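Bacterial bifunctional deaminase-reductase C-terminal domain-containing protein (Corynebacterium diphtheriae, PDB 2P4G) resembles pyrimidine reductases and is probably an NADP-dependent oxidoreductase, perhaps acting on 5-amino-6-(5-phosphoribosylamino)uracil in riboflavin biosynthesis. Local coordinates at the interface of chains A and B. Coordinates in Å, arbitrary orientation; residue numbers count along the deposited sequence, not the author numbering. Chains: chain A/B, Hypothetical protein.

Contact 1: the interface of chains A and B. Residues chain A 216, 243, 246, 254, 256, 258; chain B 246-248, 254.
A:Leu246 and B:Leu246, with A:Ile254 and B:Ile254, meet from extended backbone in strands 237-248 and 254-260 of each chain. The patch illustrates how a two-fold interface can be packed mainly from branched aliphatic tips, with none of the nitrogen or oxygen atoms within bonding reach of the other chain. The two leucines reach toward each other tip to tip, each with CG anti to its backbone N (chi1 179°). Each then sends its CD1 methyl obliquely against the isoleucine of the partner: A:Leu246 CD1 lies 3.8 Å from B:Ile254 CD1, and B:Leu246 CD1 is equally far from A:Ile254 CD1, in keeping with the two-fold symmetry. The other branch of A:Leu246 turns to the residues that follow B:Leu246 in its strand: A:Leu246 CD2 rests 3.7 Å from the methylene B:Ser248 CB. The same A:Leu246 CD2 lies 3.8 Å from the carbonyl B:Ser247 O. A:Leu243 comes at the same methylene with its own CD2, also 3.7 Å from B:Ser248 CB, so two leucine methyls bear on one small side chain. B:Ile254 extends its CD1 further into chain A, where the phenol OH of A:Tyr258 stands 3.3 Å away, a contact between a polar atom and a methyl. The ring behind that hydroxyl is backed on one face, toward its rim, by A:Leu243 CD1, 3.6 Å above the plane; A:Leu243 thus serves both the tyrosine and the partner chain. The cluster therefore sits on strands 237-248 and 254-260, the last two strands of the chain, where they face the other subunit.

Contact 2: the interface of chains A and B. Residues chain A 201, 204, 229, 237-239, 241; chain B 45, 220-222.
An intermolecular antiparallel beta pairing joins strand 237-248 of chain A to the short strand 219-222 of chain B, an example of subunits associated by edge-to-edge backbone bonding. A:Phe237 pairs with B:Cys222, their N and O atoms exchanging hydrogen bonds of 2.7 Å (A:Phe237 N to B:Cys222 O) and 2.8 Å (B:Cys222 N to A:Phe237 O). A:Thr239 pairs likewise with B:Ile220, whose N reaches A:Thr239 O at 2.9 Å. The side chain of B:Ile220 runs alongside A:Thr239, pointing the same way, and crosses A:Phe229 at about a right angle, its CD1 3.6 Å from ring atom CE2. A:Leu204 CD1 covers one face of that ring, centred on it, and also meets the B:Ile220 tip. B:Cys222 places CB over the centre of one face of the A:Arg201 guanidinium, 3.5 Å from CZ. The bend of the arginine at chi2 (52°) accompanies an in-plane NH1 bond to the carbonyl O of A:Phe229, which should limit the rotation of the guanidinium. Along the other edge of strand 219-222, B:Asn45 uses OD1 to accept from B:Ile221 N in a nearly straight bond (175° at H), while ND2 donates to B:Ile221 O from above the carbonyl plane. B:Asn45 CB packs 3.6 Å from A:Phe229 CD2, and water 1 bridges the chains between B:Asn45 ND2 and A:Phe229 N. Helix 197-206 and the A:Phe229 loop thus pack beside the start of strand 237-248, where the partner strand docks.

Contact 1: the interface of chains A and B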
# COMPACT_ATOMS: atom_id res chain seq x y z
N ILE A 216 6.16 4.92 1.91
CA ILE A 216 5.97 3.49 1.64
C ILE A 216 7.27 2.78 1.94
O ILE A 216 8.30 3.01 1.28
CB ILE A 216 5.55 3.23 0.21
CG1 ILE A 216 4.30 4.06 -0.12
CG2 ILE A 216 5.31 1.72 0.01
CD1 ILE A 216 4.17 4.45 -1.54
N LEU A 243 -0.54 12.74 -7.72
CA LEU A 243 0.84 12.67 -7.24
C LEU A 243 1.51 14.00 -7.57
O LEU A 243 1.50 14.45 -8.70
CB LEU A 243 1.59 11.51 -7.90
CG LEU A 243 3.03 11.28 -7.43
CD1 LEU A 243 3.06 10.89 -5.95
CD2 LEU A 243 3.77 10.24 -8.31
N LEU A 246 7.54 12.88 -5.63
CA LEU A 246 7.98 11.52 -5.41
C LEU A 246 9.48 11.49 -5.17
O LEU A 246 10.25 12.07 -5.92
CB LEU A 246 7.66 10.67 -6.62
CG LEU A 246 8.08 9.20 -6.55
CD1 LEU A 246 7.32 8.51 -5.42
CD2 LEU A 246 7.82 8.56 -7.91
N ILE A 254 9.91 5.09 0.16
CA ILE A 254 9.39 6.00 -0.89
C ILE A 254 8.63 7.07 -0.14
O ILE A 254 7.91 6.78 0.82
CB ILE A 254 8.44 5.32 -1.90
CG1 ILE A 254 9.12 4.13 -2.58
CG2 ILE A 254 7.95 6.31 -2.99
CD1 ILE A 254 8.12 3.28 -3.41
N SER A 256 6.03 10.20 -0.89
CA SER A 256 5.09 10.64 -1.90
C SER A 256 4.21 11.73 -1.29
O SER A 256 3.84 11.64 -0.13
CB SER A 256 4.21 9.48 -2.37
OG SER A 256 3.38 9.03 -1.32
N TYR A 258 0.66 13.60 -2.29
CA TYR A 258 -0.53 13.64 -3.14
C TYR A 258 -1.48 14.75 -2.74
O TYR A 258 -1.62 15.07 -1.56
CB TYR A 258 -1.34 12.37 -2.98
CG TYR A 258 -0.66 11.09 -3.40
CD1 TYR A 258 -0.75 10.63 -4.72
CD2 TYR A 258 0.02 10.30 -2.46
CE1 TYR A 258 -0.17 9.42 -5.11
CE2 TYR A 258 0.62 9.09 -2.84
CZ TYR A 258 0.51 8.65 -4.16
OH TYR A 258 1.09 7.47 -4.52
N LEU B 246 12.81 3.32 -8.92
CA LEU B 246 11.62 4.09 -8.60
C LEU B 246 11.33 5.09 -9.71
O LEU B 246 12.21 5.82 -10.13
CB LEU B 246 11.81 4.84 -7.30
CG LEU B 246 10.65 5.72 -6.84
CD1 LEU B 246 9.44 4.83 -6.56
CD2 LEU B 246 11.10 6.51 -5.61
N SER B 247 10.07 5.14 -10.13
CA SER B 247 9.65 6.00 -11.21
C SER B 247 8.14 6.30 -11.07
O SER B 247 7.45 5.66 -10.27
CB SER B 247 9.96 5.28 -12.53
OG SER B 247 9.31 5.90 -13.61
N SER B 248 7.65 7.27 -11.84
CA SER B 248 6.21 7.53 -11.94
C SER B 248 5.75 7.85 -13.37
O SER B 248 6.54 8.29 -14.19
CB SER B 248 5.81 8.68 -10.99
OG SER B 248 6.24 9.94 -11.48
N ILE B 254 3.01 5.19 -9.39
CA ILE B 254 4.41 4.99 -8.97
C ILE B 254 4.75 3.59 -9.43
O ILE B 254 3.95 2.66 -9.30
CB ILE B 254 4.64 5.10 -7.45
CG1 ILE B 254 4.17 6.45 -6.92
CG2 ILE B 254 6.14 4.91 -7.08
CD1 ILE B 254 4.16 6.49 -5.36

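Contact 2: the interface of chains A and B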
# COMPACT_ATOMS: atom_id res chain seq x y z
N ARG A 201 -9.09 7.90 8.45
CA ARG A 201 -10.39 7.49 7.91
C ARG A 201 -11.48 8.52 8.14
O ARG A 201 -12.19 8.90 7.21
CB ARG A 201 -10.78 6.15 8.53
CG ARG A 201 -12.08 5.50 7.99
CD ARG A 201 -12.08 5.38 6.48
NE ARG A 201 -13.12 4.47 5.97
CZ ARG A 201 -13.06 3.15 6.05
NH1 ARG A 201 -12.01 2.57 6.61
NH2 ARG A 201 -14.04 2.39 5.56
N LEU A 204 -10.69 11.74 5.94
CA LEU A 204 -10.97 11.51 4.53
C LEU A 204 -12.44 11.54 4.24
O LEU A 204 -12.87 12.20 3.31
CB LEU A 204 -10.39 10.18 4.06
CG LEU A 204 -8.86 10.21 3.97
CD1 LEU A 204 -8.24 8.80 3.94
CD2 LEU A 204 -8.47 11.03 2.76
N PHE A 229 -5.98 2.85 6.42
CA PHE A 229 -7.08 3.78 6.60
C PHE A 229 -8.25 3.18 7.37
O PHE A 229 -9.40 3.60 7.20
CB PHE A 229 -7.51 4.36 5.25
CG PHE A 229 -6.45 5.19 4.60
CD1 PHE A 229 -5.69 6.09 5.35
CD2 PHE A 229 -6.18 5.08 3.26
CE1 PHE A 229 -4.71 6.85 4.76
CE2 PHE A 229 -5.20 5.82 2.67
CZ PHE A 229 -4.45 6.72 3.42
N PHE A 237 -15.55 4.17 1.22
CA PHE A 237 -15.31 5.16 0.18
C PHE A 237 -14.03 4.93 -0.61
O PHE A 237 -13.08 4.31 -0.12
CB PHE A 237 -15.25 6.56 0.77
CG PHE A 237 -13.96 6.87 1.46
CD1 PHE A 237 -12.88 7.36 0.74
CD2 PHE A 237 -13.83 6.65 2.81
CE1 PHE A 237 -11.70 7.62 1.34
CE2 PHE A 237 -12.67 6.92 3.43
CZ PHE A 237 -11.58 7.40 2.70
N THR A 238 -14.01 5.47 -1.82
CA THR A 238 -12.80 5.55 -2.62
C THR A 238 -12.51 7.01 -2.95
O THR A 238 -13.40 7.84 -2.92
CB THR A 238 -12.97 4.78 -3.92
OG1 THR A 238 -13.90 5.48 -4.75
CG2 THR A 238 -13.48 3.37 -3.66
N THR A 239 -11.26 7.33 -3.26
CA THR A 239 -10.94 8.64 -3.81
C THR A 239 -9.71 8.56 -4.68
O THR A 239 -8.89 7.67 -4.49
CB THR A 239 -10.73 9.71 -2.72
OG1 THR A 239 -10.42 10.97 -3.35
CG2 THR A 239 -9.61 9.35 -1.78
N LEU A 241 -6.20 10.55 -6.27
CA LEU A 241 -5.13 11.39 -5.80
C LEU A 241 -4.40 11.90 -7.01
O LEU A 241 -4.48 11.29 -8.08
CB LEU A 241 -4.19 10.56 -4.94
CG LEU A 241 -4.78 9.90 -3.69
CD1 LEU A 241 -3.74 9.00 -2.97
CD2 LEU A 241 -5.31 10.98 -2.74
N ASN B 45 -3.40 2.21 -0.24
CA ASN B 45 -3.73 1.50 0.97
C ASN B 45 -3.85 -0.03 0.81
O ASN B 45 -4.43 -0.69 1.64
CB ASN B 45 -4.97 2.14 1.62
CG ASN B 45 -6.23 1.92 0.83
OD1 ASN B 45 -6.27 2.04 -0.40
ND2 ASN B 45 -7.28 1.57 1.55
N ILE B 220 -7.31 5.68 -3.17
CA ILE B 220 -7.61 5.13 -1.85
C ILE B 220 -8.88 4.34 -1.99
O ILE B 220 -9.83 4.83 -2.53
CB ILE B 220 -7.89 6.23 -0.84
CG1 ILE B 220 -6.63 7.09 -0.62
CG2 ILE B 220 -8.46 5.63 0.44
CD1 ILE B 220 -6.78 8.17 0.41
N ILE B 221 -8.88 3.10 -1.51
CA ILE B 221 -10.04 2.21 -1.57
C ILE B 221 -10.29 1.65 -0.17
O ILE B 221 -9.45 0.90 0.37
CB ILE B 221 -9.79 1.05 -2.56
CG1 ILE B 221 -9.50 1.63 -3.97
CG2 ILE B 221 -10.99 0.10 -2.57
CD1 ILE B 221 -8.91 0.65 -4.98
N CYS B 222 -11.40 2.08 0.43
CA CYS B 222 -11.86 1.61 1.74
C CYS B 222 -13.28 1.10 1.65
O CYS B 222 -14.16 1.82 1.19
CB CYS B 222 -11.87 2.73 2.75
SG CYS B 222 -10.29 3.38 3.00
O HOH W 1 -6.69 0.91 4.50

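About 17 Å separates the C-alpha centres of contact 1 and contact 2, and strand 237-248 connects them: its beginning takes part in contact 2 and its later residues in contact 1. The two differ in kind, since backbone hydrogen bonds set the register of the chains in contact 2, whereas contact 1 relies mainly on aliphatic packing. Two-fold symmetry repeats each contact with the chains exchanged, so the strand pairing occurs twice in the same interface. The combination of directional pairing and a nonpolar cluster is consistent with a stable dimer, although the deposited assembly alone does not establish the state in solution.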